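Local structure of Lys-gingipain W83 (Porphyromonas gingivalis, 4ITC) at residues A[39-50]-A[156-166]; A[107-115]-A[137-145]. The protein is a lysine-specific cysteine protease and probable virulence factor, represented here by its calcium-binding K1 cleaved adhesin domain, one of the adhesin domains with hemolytic activity in vitro. All blocks are in the same frame, centred on the assembly; numbering follows the deposited sequence.

Contact 1: residues A[39-50]-A[156-166]; sequences YNSNGCVYSESF and STDMFYIDLDE. With CA (calcium ion), chain C; GAI (guanidine), chain E.
Asp165 reaches across to the 39-42 loop and the start of strand 43-48 with both carboxylate oxygens on a calcium ion: OD1 lies 2.4 Å and OD2 2.5 Å from the metal. From the facing segment come Ser41 OG and the carbonyl oxygen of Gly43, and Glu166 OE1 joins them; Ser7 and Glu9 complete the site. Having CG anti to the backbone N (chi1 -156°) carries the Asp165 carboxylate over to the calcium. The N-H of Tyr39 sits on the anti lone pair of OD2, 2.8 Å from Tyr39 N, and helps fix the carboxylate's rotation. Strands 43-48 and 161-166 then run antiparallel, joined by paired backbone bonds between Val45 and Leu164 and between Ser47 and Ile162. They are neighbours in one sheet of the cleaved adhesin beta sandwich. The face carrying Val45, Ser47, Ile162 and Leu164 is buried against strand 148-153, with Val45 CG2 3.7 Å from Leu164 CB. On the other face, where a water bridges Tyr161 OH and Glu48 OE1, the Tyr161 ring is sandwiched: Phe160 CE2 sits over its centre, and Tyr46 CD2 comes over the opposite face, offset toward the rim. Glu48 OE2 pairs with Lys29. Asp163 OD1 is buried with no polar partner in the model, and lies 3.4 Å from Tyr46 CB. Buried Ser49 is a second tight point: its N-H bonds Phe160 O, its O accepts from Asp158 N, and its OG, also bonded to Glu91, takes the N-H of Met159, 2.9 Å from Met159 N. The loose side lies at Thr157, Asp158 and Met159, where a guanidine N3 donates to Asp158 O at 2.9 Å.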
loop_
_atom_site.group_PDB
_atom_site.type_symbol
_atom_site.label_atom_id
_atom_site.label_comp_id
_atom_site.label_asym_id
_atom_site.label_seq_id
_atom_site.Cartn_x
_atom_site.Cartn_y
_atom_site.Cartn_z
ATOM N N TYR A 39 8.071 -6.348 6.245
ATOM C CA TYR A 39 7.488 -7.237 7.245
ATOM C C TYR A 39 8.228 -8.569 7.179
ATOM O O TYR A 39 8.209 -9.249 6.175
ATOM C CB TYR A 39 5.992 -7.427 7.022
ATOM C CG TYR A 39 5.478 -8.462 7.981
ATOM C CD1 TYR A 39 5.395 -8.185 9.331
ATOM C CD2 TYR A 39 5.185 -9.721 7.542
ATOM C CE1 TYR A 39 5.033 -9.168 10.236
ATOM C CE2 TYR A 39 4.786 -10.703 8.434
ATOM C CZ TYR A 39 4.711 -10.393 9.770
ATOM O OH TYR A 39 4.314 -11.382 10.642
ATOM N N ASN A 40 8.904 -8.905 8.271
ATOM C CA ASN A 40 9.656 -10.157 8.364
ATOM C C ASN A 40 10.507 -10.402 7.134
ATOM O O ASN A 40 10.625 -11.525 6.647
ATOM C CB ASN A 40 8.689 -11.323 8.654
ATOM C CG ASN A 40 9.399 -12.641 8.979
ATOM O OD1 ASN A 40 8.872 -13.748 8.697
ATOM N ND2 ASN A 40 10.576 -12.542 9.551
ATOM N N SER A 41 11.090 -9.326 6.621
ATOM C CA SER A 41 11.793 -9.318 5.350
ATOM C C SER A 41 12.481 -7.976 5.140
ATOM O O SER A 41 12.162 -7.025 5.796
ATOM C CB SER A 41 10.852 -9.637 4.203
ATOM O OG SER A 41 9.889 -8.611 4.001
ATOM N N ASN A 42 13.354 -7.937 4.129
ATOM C CA ASN A 42 14.269 -6.837 3.844
ATOM C C ASN A 42 13.676 -5.667 3.027
ATOM O O ASN A 42 14.145 -4.524 3.079
ATOM C CB ASN A 42 15.426 -7.443 3.030
ATOM C CG ASN A 42 16.656 -6.553 2.982
ATOM O OD1 ASN A 42 17.259 -6.270 4.020
ATOM N ND2 ASN A 42 17.065 -6.151 1.779
ATOM N N GLY A 43 12.700 -5.994 2.208
ATOM C CA GLY A 43 12.128 -5.068 1.234
ATOM C C GLY A 43 10.630 -4.890 1.348
ATOM O O GLY A 43 9.907 -5.778 1.787
ATOM N N CYS A 44 10.184 -3.692 1.006
ATOM C CA CYS A 44 8.747 -3.376 0.967
ATOM C C CYS A 44 8.536 -2.227 0.011
ATOM O O CYS A 44 9.449 -1.880 -0.737
ATOM C CB CYS A 44 8.230 -3.032 2.335
ATOM S SG CYS A 44 8.859 -1.520 3.076
ATOM N N VAL A 45 7.320 -1.661 -0.018
ATOM C CA VAL A 45 7.074 -0.429 -0.736
ATOM C C VAL A 45 6.489 0.594 0.225
ATOM O O VAL A 45 5.932 0.255 1.249
ATOM C CB VAL A 45 6.117 -0.619 -1.940
ATOM C CG1 VAL A 45 6.785 -1.531 -2.954
ATOM C CG2 VAL A 45 4.787 -1.172 -1.504
ATOM N N TYR A 46 6.658 1.864 -0.135
ATOM C CA TYR A 46 6.168 2.938 0.707
ATOM C C TYR A 46 5.760 4.143 -0.121
ATOM O O TYR A 46 6.155 4.310 -1.287
ATOM C CB TYR A 46 7.201 3.355 1.742
ATOM C CG TYR A 46 8.383 4.107 1.184
ATOM C CD1 TYR A 46 9.435 3.431 0.570
ATOM C CD2 TYR A 46 8.465 5.469 1.293
ATOM C CE1 TYR A 46 10.521 4.108 0.102
ATOM C CE2 TYR A 46 9.560 6.175 0.813
ATOM C CZ TYR A 46 10.590 5.483 0.204
ATOM O OH TYR A 46 11.702 6.183 -0.280
ATOM N N SER A 47 4.900 4.971 0.478
ATOM C CA SER A 47 4.433 6.188 -0.131
ATOM C C SER A 47 4.423 7.280 0.934
ATOM O O SER A 47 4.095 7.049 2.103
ATOM C CB SER A 47 3.047 5.976 -0.715
ATOM O OG SER A 47 2.504 7.154 -1.252
ATOM N N GLU A 48 4.816 8.494 0.520
ATOM C CA GLU A 48 5.094 9.615 1.411
ATOM C C GLU A 48 3.950 10.621 1.509
ATOM O O GLU A 48 3.452 11.133 0.485
ATOM C CB GLU A 48 6.317 10.366 0.878
ATOM C CG GLU A 48 7.577 9.525 0.834
ATOM C CD GLU A 48 8.595 10.070 -0.142
ATOM O OE1 GLU A 48 9.711 10.410 0.354
ATOM O OE2 GLU A 48 8.289 10.206 -1.364
ATOM N N SER A 49 3.603 11.008 2.745
ATOM C CA SER A 49 2.848 12.236 2.982
ATOM C C SER A 49 3.695 13.396 3.490
ATOM O O SER A 49 3.178 14.511 3.650
ATOM C CB SER A 49 1.688 11.963 3.952
ATOM O OG SER A 49 2.144 11.818 5.255
ATOM N N PHE A 50 4.980 13.128 3.730
ATOM C CA PHE A 50 5.988 14.123 4.100
ATOM C C PHE A 50 7.302 13.545 3.613
ATOM O O PHE A 50 7.583 12.376 3.859
ATOM C CB PHE A 50 6.023 14.288 5.618
ATOM C CG PHE A 50 7.036 15.319 6.111
ATOM C CD1 PHE A 50 8.332 14.940 6.368
ATOM C CD2 PHE A 50 6.684 16.648 6.219
ATOM C CE1 PHE A 50 9.273 15.866 6.801
ATOM C CE2 PHE A 50 7.611 17.589 6.649
ATOM C CZ PHE A 50 8.893 17.183 6.935
ATOM N N SER A 156 -4.344 12.164 2.549
ATOM C CA SER A 156 -3.291 12.071 3.542
ATOM C C SER A 156 -2.384 13.273 3.371
ATOM O O SER A 156 -2.111 13.740 2.250
ATOM C CB SER A 156 -2.444 10.797 3.360
ATOM O OG SER A 156 -3.228 9.630 3.565
ATOM N N THR A 157 -1.950 13.828 4.487
ATOM C CA THR A 157 -0.922 14.874 4.397
ATOM C C THR A 157 -0.216 15.039 5.739
ATOM O O THR A 157 -0.812 14.870 6.817
ATOM C CB THR A 157 -1.551 16.207 3.928
ATOM O OG1 THR A 157 -0.512 17.139 3.626
ATOM C CG2 THR A 157 -2.435 16.819 5.037
ATOM N N ASP A 158 1.072 15.315 5.676
ATOM C CA ASP A 158 1.828 15.777 6.831
ATOM C C ASP A 158 1.948 14.783 7.963
ATOM O O ASP A 158 1.942 15.144 9.126
ATOM C CB ASP A 158 1.235 17.130 7.335
ATOM C CG ASP A 158 2.142 17.821 8.287
ATOM O OD1 ASP A 158 3.385 17.683 8.193
ATOM O OD2 ASP A 158 1.614 18.581 9.132
ATOM N N MET A 159 2.144 13.518 7.601
ATOM C CA MET A 159 2.463 12.472 8.556
ATOM C C MET A 159 3.861 11.986 8.215
ATOM O O MET A 159 4.846 12.750 8.415
ATOM C CB MET A 159 1.368 11.420 8.582
ATOM C CG MET A 159 0.122 11.942 9.302
ATOM S SD MET A 159 0.384 12.027 11.080
ATOM C CE MET A 159 -0.892 13.242 11.567
ATOM N N PHE A 160 4.013 10.792 7.657
ATOM C CA PHE A 160 5.359 10.413 7.177
ATOM C C PHE A 160 5.221 9.467 5.994
ATOM O O PHE A 160 5.050 9.932 4.876
ATOM C CB PHE A 160 6.278 9.920 8.298
ATOM C CG PHE A 160 7.730 9.843 7.911
ATOM C CD1 PHE A 160 8.359 10.940 7.352
ATOM C CD2 PHE A 160 8.448 8.692 8.091
ATOM C CE1 PHE A 160 9.718 10.896 7.014
ATOM C CE2 PHE A 160 9.822 8.632 7.743
ATOM C CZ PHE A 160 10.437 9.728 7.196
ATOM N N TYR A 161 5.362 8.180 6.209
ATOM C CA TYR A 161 5.133 7.170 5.158
ATOM C C TYR A 161 4.123 6.145 5.591
ATOM O O TYR A 161 4.022 5.803 6.770
ATOM C CB TYR A 161 6.363 6.365 4.753
ATOM C CG TYR A 161 7.698 7.027 4.611
ATOM C CD1 TYR A 161 7.824 8.387 4.277
ATOM C CD2 TYR A 161 8.848 6.256 4.735
ATOM C CE1 TYR A 161 9.082 8.948 4.147
ATOM C CE2 TYR A 161 10.110 6.810 4.589
ATOM C CZ TYR A 161 10.213 8.153 4.298
ATOM O OH TYR A 161 11.438 8.792 4.098
ATOM N N ILE A 162 3.404 5.612 4.596
ATOM C CA ILE A 162 2.742 4.345 4.707
ATOM C C ILE A 162 3.609 3.294 4.009
ATOM O O ILE A 162 4.083 3.507 2.884
ATOM C CB ILE A 162 1.289 4.371 4.130
ATOM C CG1 ILE A 162 0.594 3.019 4.359
ATOM C CG2 ILE A 162 1.219 4.828 2.688
ATOM C CD1 ILE A 162 -0.880 3.083 4.018
ATOM N N ASP A 163 3.783 2.158 4.663
ATOM C CA ASP A 163 4.540 1.052 4.122
ATOM C C ASP A 163 3.572 -0.128 3.873
ATOM O O ASP A 163 2.695 -0.393 4.681
ATOM C CB ASP A 163 5.580 0.569 5.104
ATOM C CG ASP A 163 6.581 1.612 5.586
ATOM O OD1 ASP A 163 6.715 2.746 5.064
ATOM O OD2 ASP A 163 7.300 1.221 6.581
ATOM N N LEU A 164 3.855 -0.891 2.828
ATOM C CA LEU A 164 3.025 -1.983 2.358
ATOM C C LEU A 164 3.948 -3.136 1.978
ATOM O O LEU A 164 5.004 -2.917 1.360
ATOM C CB LEU A 164 2.204 -1.530 1.130
ATOM C CG LEU A 164 1.483 -2.603 0.322
ATOM C CD1 LEU A 164 0.268 -3.041 1.102
ATOM C CD2 LEU A 164 1.026 -2.061 -1.036
ATOM N N ASP A 165 3.563 -4.368 2.358
ATOM C CA ASP A 165 4.414 -5.537 2.073
ATOM C C ASP A 165 3.607 -6.806 1.939
ATOM O O ASP A 165 2.444 -6.895 2.382
ATOM C CB ASP A 165 5.493 -5.690 3.157
ATOM C CG ASP A 165 6.731 -6.444 2.683
ATOM O OD1 ASP A 165 6.890 -6.706 1.475
ATOM O OD2 ASP A 165 7.590 -6.743 3.547
ATOM N N GLU A 166 4.244 -7.787 1.283
ATOM C CA GLU A 166 3.838 -9.198 1.312
ATOM C C GLU A 166 2.389 -9.354 0.848
ATOM O O GLU A 166 1.520 -9.779 1.600
ATOM C CB GLU A 166 4.058 -9.748 2.701
ATOM C CG GLU A 166 5.538 -9.694 3.128
ATOM C CD GLU A 166 6.506 -10.408 2.214
ATOM O OE1 GLU A 166 7.641 -9.870 2.104
ATOM O OE2 GLU A 166 6.126 -11.451 1.587
HETATM CA CA CA C . 8.977 -7.898 1.851
HETATM C C GAI E . 2.330 16.495 12.437
HETATM N N1 GAI E . 2.448 16.563 13.699
HETATM N N2 GAI E . 2.739 17.472 11.654
HETATM N N3 GAI E . 1.749 15.410 11.988
HETATM O O HOH W 1 11.406 10.982 2.427
#

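Contact 2: residues A[107-115]-A[137-145]; sequences FTNALLEET and QKTVDLPAG. With GAI (guanidine), chain D.
Leu111 and Val140 meet tightly, Leu111 CB lying 3.5 Å from Val140 CG1, with the two side chains crossing at about a right angle. Followed outward, Leu111 keeps CG beside its backbone N (chi1 -52°), and CG still brushes the same valine methyl. Its branches then part: CD1 reaches Leu142 CD2 at 3.6 Å and also leans on Val140 CG1, whereas CD2 meets Pro143 CD of the proline ring at 4.0 Å. Leu112 takes the other methyl of the valine, CD2 to Val140 CG2 3.8 Å, and the same CD2 lies 3.9 Å from Lys138 CB. Val140 is thereby shared between two consecutive leucines. Both leucines are hydrogen-bonded through the backbone to Val95, a classic beta bulge, which is consistent with two consecutive side chains pointing toward the 137-142 strand. Farther along, Lys138 and Glu114 approach from opposite directions. The lysine NZ donates to the syn lone pair of Glu114 OE1 at 2.9 Å, closing a salt bridge, and Tyr93 OH makes a weak hydrogen bond to the same oxygen. At the far end Ala144 CB touches a guanidine, which is hydrogen-bonded to Asn73. The two strands belong to different sheets of the sandwich: 109-115 is an edge strand of its sheet within this chain, bonded to strand 92-98, while 136-142 pairs with strand 75-83 in the other, so that mainly side chains bridge the two.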
loop_
_atom_site.group_PDB
_atom_site.type_symbol
_atom_site.label_atom_id
_atom_site.label_comp_id
_atom_site.label_asym_id
_atom_site.label_seq_id
_atom_site.Cartn_x
_atom_site.Cartn_y
_atom_site.Cartn_z
ATOM N N PHE A 107 -10.812 2.549 -10.775
ATOM C CA PHE A 107 -10.829 2.037 -9.406
ATOM C C PHE A 107 -11.842 2.772 -8.566
ATOM O O PHE A 107 -11.545 3.799 -8.009
ATOM C CB PHE A 107 -9.425 2.143 -8.806
ATOM C CG PHE A 107 -8.473 1.208 -9.478
ATOM C CD1 PHE A 107 -8.568 -0.167 -9.283
ATOM C CD2 PHE A 107 -7.542 1.685 -10.396
ATOM C CE1 PHE A 107 -7.717 -1.038 -9.950
ATOM C CE2 PHE A 107 -6.702 0.814 -11.062
ATOM C CZ PHE A 107 -6.781 -0.545 -10.816
ATOM N N THR A 108 -13.062 2.261 -8.543
ATOM C CA THR A 108 -14.111 2.937 -7.791
ATOM C C THR A 108 -14.725 2.078 -6.681
ATOM O O THR A 108 -15.320 2.625 -5.729
ATOM C CB THR A 108 -15.228 3.390 -8.748
ATOM O OG1 THR A 108 -15.705 2.273 -9.500
ATOM C CG2 THR A 108 -14.673 4.450 -9.734
ATOM N N ASN A 109 -14.524 0.765 -6.762
ATOM C CA ASN A 109 -15.064 -0.109 -5.737
ATOM C C ASN A 109 -14.037 -0.219 -4.629
ATOM O O ASN A 109 -13.104 -1.037 -4.791
ATOM C CB ASN A 109 -15.373 -1.474 -6.340
ATOM C CG ASN A 109 -16.014 -2.412 -5.333
ATOM O OD1 ASN A 109 -16.276 -2.018 -4.200
ATOM N ND2 ASN A 109 -16.177 -3.663 -5.710
ATOM N N ALA A 110 -14.176 0.608 -3.592
ATOM C CA ALA A 110 -13.293 0.558 -2.418
ATOM C C ALA A 110 -13.700 -0.600 -1.576
ATOM O O ALA A 110 -14.796 -0.589 -0.960
ATOM C CB ALA A 110 -13.295 1.816 -1.569
ATOM N N LEU A 111 -12.822 -1.579 -1.526
ATOM C CA LEU A 111 -13.034 -2.793 -0.738
ATOM C C LEU A 111 -12.679 -2.623 0.710
ATOM O O LEU A 111 -13.215 -3.321 1.586
ATOM C CB LEU A 111 -12.214 -3.949 -1.335
ATOM C CG LEU A 111 -12.385 -4.235 -2.849
ATOM C CD1 LEU A 111 -11.471 -5.364 -3.275
ATOM C CD2 LEU A 111 -13.818 -4.558 -3.196
ATOM N N LEU A 112 -11.713 -1.749 0.969
ATOM C CA LEU A 112 -11.162 -1.457 2.280
ATOM C C LEU A 112 -10.701 0.001 2.243
ATOM O O LEU A 112 -10.103 0.419 1.281
ATOM C CB LEU A 112 -9.995 -2.394 2.621
ATOM C CG LEU A 112 -9.260 -2.161 3.944
ATOM C CD1 LEU A 112 -10.196 -2.167 5.114
ATOM C CD2 LEU A 112 -8.229 -3.260 4.154
ATOM N N GLU A 113 -11.045 0.778 3.249
ATOM C CA GLU A 113 -10.585 2.158 3.333
ATOM C C GLU A 113 -10.417 2.491 4.794
ATOM O O GLU A 113 -11.354 2.288 5.597
ATOM C CB GLU A 113 -11.575 3.108 2.664
ATOM C CG GLU A 113 -11.174 4.561 2.808
ATOM C CD GLU A 113 -11.886 5.544 1.901
ATOM O OE1 GLU A 113 -12.820 5.141 1.148
ATOM O OE2 GLU A 113 -11.519 6.736 1.951
ATOM N N GLU A 114 -9.253 3.001 5.189
ATOM C CA GLU A 114 -8.991 3.289 6.580
ATOM C C GLU A 114 -7.859 4.257 6.774
ATOM O O GLU A 114 -7.052 4.489 5.859
ATOM C CB GLU A 114 -8.713 2.009 7.366
ATOM C CG GLU A 114 -7.382 1.365 7.090
ATOM C CD GLU A 114 -7.135 0.088 7.910
ATOM O OE1 GLU A 114 -5.946 -0.264 8.081
ATOM O OE2 GLU A 114 -8.123 -0.531 8.385
ATOM N N THR A 115 -7.821 4.842 7.960
ATOM C CA THR A 115 -6.674 5.641 8.417
ATOM C C THR A 115 -5.958 4.829 9.484
ATOM O O THR A 115 -6.570 4.344 10.451
ATOM C CB THR A 115 -7.118 7.017 8.964
ATOM O OG1 THR A 115 -7.866 7.727 7.970
ATOM C CG2 THR A 115 -5.901 7.883 9.374
ATOM N N GLN A 137 -1.877 -6.989 9.503
ATOM C CA GLN A 137 -2.272 -7.740 8.336
ATOM C C GLN A 137 -3.739 -7.448 8.008
ATOM O O GLN A 137 -4.583 -7.352 8.897
ATOM C CB GLN A 137 -2.052 -9.232 8.548
ATOM C CG GLN A 137 -2.269 -9.985 7.250
ATOM C CD GLN A 137 -2.011 -11.447 7.329
ATOM O OE1 GLN A 137 -2.400 -12.074 8.301
ATOM N NE2 GLN A 137 -1.389 -12.017 6.280
ATOM N N LYS A 138 -4.048 -7.325 6.720
ATOM C CA LYS A 138 -5.404 -7.041 6.248
ATOM C C LYS A 138 -5.810 -8.156 5.284
ATOM O O LYS A 138 -4.982 -8.714 4.568
ATOM C CB LYS A 138 -5.455 -5.702 5.490
ATOM C CG LYS A 138 -4.857 -4.505 6.206
ATOM C CD LYS A 138 -5.631 -4.100 7.436
ATOM C CE LYS A 138 -4.813 -3.155 8.280
ATOM N NZ LYS A 138 -5.611 -2.750 9.470
ATOM N N THR A 139 -7.091 -8.481 5.315
ATOM C CA THR A 139 -7.672 -9.521 4.460
ATOM C C THR A 139 -8.899 -8.948 3.808
ATOM O O THR A 139 -9.774 -8.372 4.488
ATOM C CB THR A 139 -8.133 -10.739 5.308
ATOM O OG1 THR A 139 -7.006 -11.245 5.992
ATOM C CG2 THR A 139 -8.671 -11.831 4.421
ATOM N N VAL A 140 -8.917 -9.048 2.484
ATOM C CA VAL A 140 -9.949 -8.438 1.628
ATOM C C VAL A 140 -10.489 -9.458 0.638
ATOM O O VAL A 140 -9.734 -10.116 -0.030
ATOM C CB VAL A 140 -9.332 -7.257 0.826
ATOM C CG1 VAL A 140 -10.375 -6.619 -0.061
ATOM C CG2 VAL A 140 -8.720 -6.232 1.796
ATOM N N ASP A 141 -11.808 -9.595 0.530
ATOM C CA ASP A 141 -12.402 -10.464 -0.487
ATOM C C ASP A 141 -12.449 -9.717 -1.806
ATOM O O ASP A 141 -12.846 -8.543 -1.867
ATOM C CB ASP A 141 -13.801 -10.899 -0.043
ATOM C CG ASP A 141 -13.739 -11.882 1.142
ATOM O OD1 ASP A 141 -12.949 -12.850 1.059
ATOM O OD2 ASP A 141 -14.420 -11.668 2.168
ATOM N N LEU A 142 -12.054 -10.399 -2.882
ATOM C CA LEU A 142 -12.029 -9.800 -4.204
ATOM C C LEU A 142 -13.218 -10.324 -4.998
ATOM O O LEU A 142 -13.429 -11.521 -5.067
ATOM C CB LEU A 142 -10.752 -10.149 -4.935
ATOM C CG LEU A 142 -9.444 -9.733 -4.254
ATOM C CD1 LEU A 142 -8.222 -10.084 -5.074
ATOM C CD2 LEU A 142 -9.463 -8.236 -3.995
ATOM N N PRO A 143 -14.035 -9.436 -5.525
ATOM C CA PRO A 143 -15.197 -9.916 -6.303
ATOM C C PRO A 143 -14.821 -10.750 -7.523
ATOM O O PRO A 143 -13.732 -10.622 -8.135
ATOM C CB PRO A 143 -15.867 -8.615 -6.754
ATOM C CG PRO A 143 -15.387 -7.564 -5.820
ATOM C CD PRO A 143 -14.026 -7.960 -5.367
ATOM N N ALA A 144 -15.754 -11.600 -7.935
ATOM C CA ALA A 144 -15.588 -12.339 -9.187
ATOM C C ALA A 144 -15.405 -11.355 -10.359
ATOM O O ALA A 144 -16.119 -10.351 -10.448
ATOM C CB ALA A 144 -16.837 -13.182 -9.428
ATOM N N GLY A 145 -14.485 -11.679 -11.277
ATOM C CA GLY A 145 -14.199 -10.831 -12.417
ATOM C C GLY A 145 -13.202 -9.719 -12.166
ATOM O O GLY A 145 -12.923 -8.929 -13.077
HETATM C C GAI D . -19.738 -15.554 -9.541
HETATM N N1 GAI D . -19.453 -16.373 -8.629
HETATM N N2 GAI D . -20.459 -14.454 -9.351
HETATM N N3 GAI D . -19.277 -15.791 -10.748
#

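Contact 1 is pairing within a sheet, whereas contact 2 joins the two sheets of the same sandwich. Both reach the sheet that holds strands 43-48, 161-171 and 136-142, with strand 75-83 lying between the last two; their centres are about 18 Å apart and they do not touch. Both are partly buried, but contact 1 is the more central, its centre about 7 Å from that of the chain against about 12 Å, and it buries more surface, 879 Å² against 336 Å². Its chemistry is backbone hydrogen bonding anchored by a metal at one end. Contact 2, toward the margin, depends on aliphatic packing and one charged pair. Each has a guanidine at its periphery.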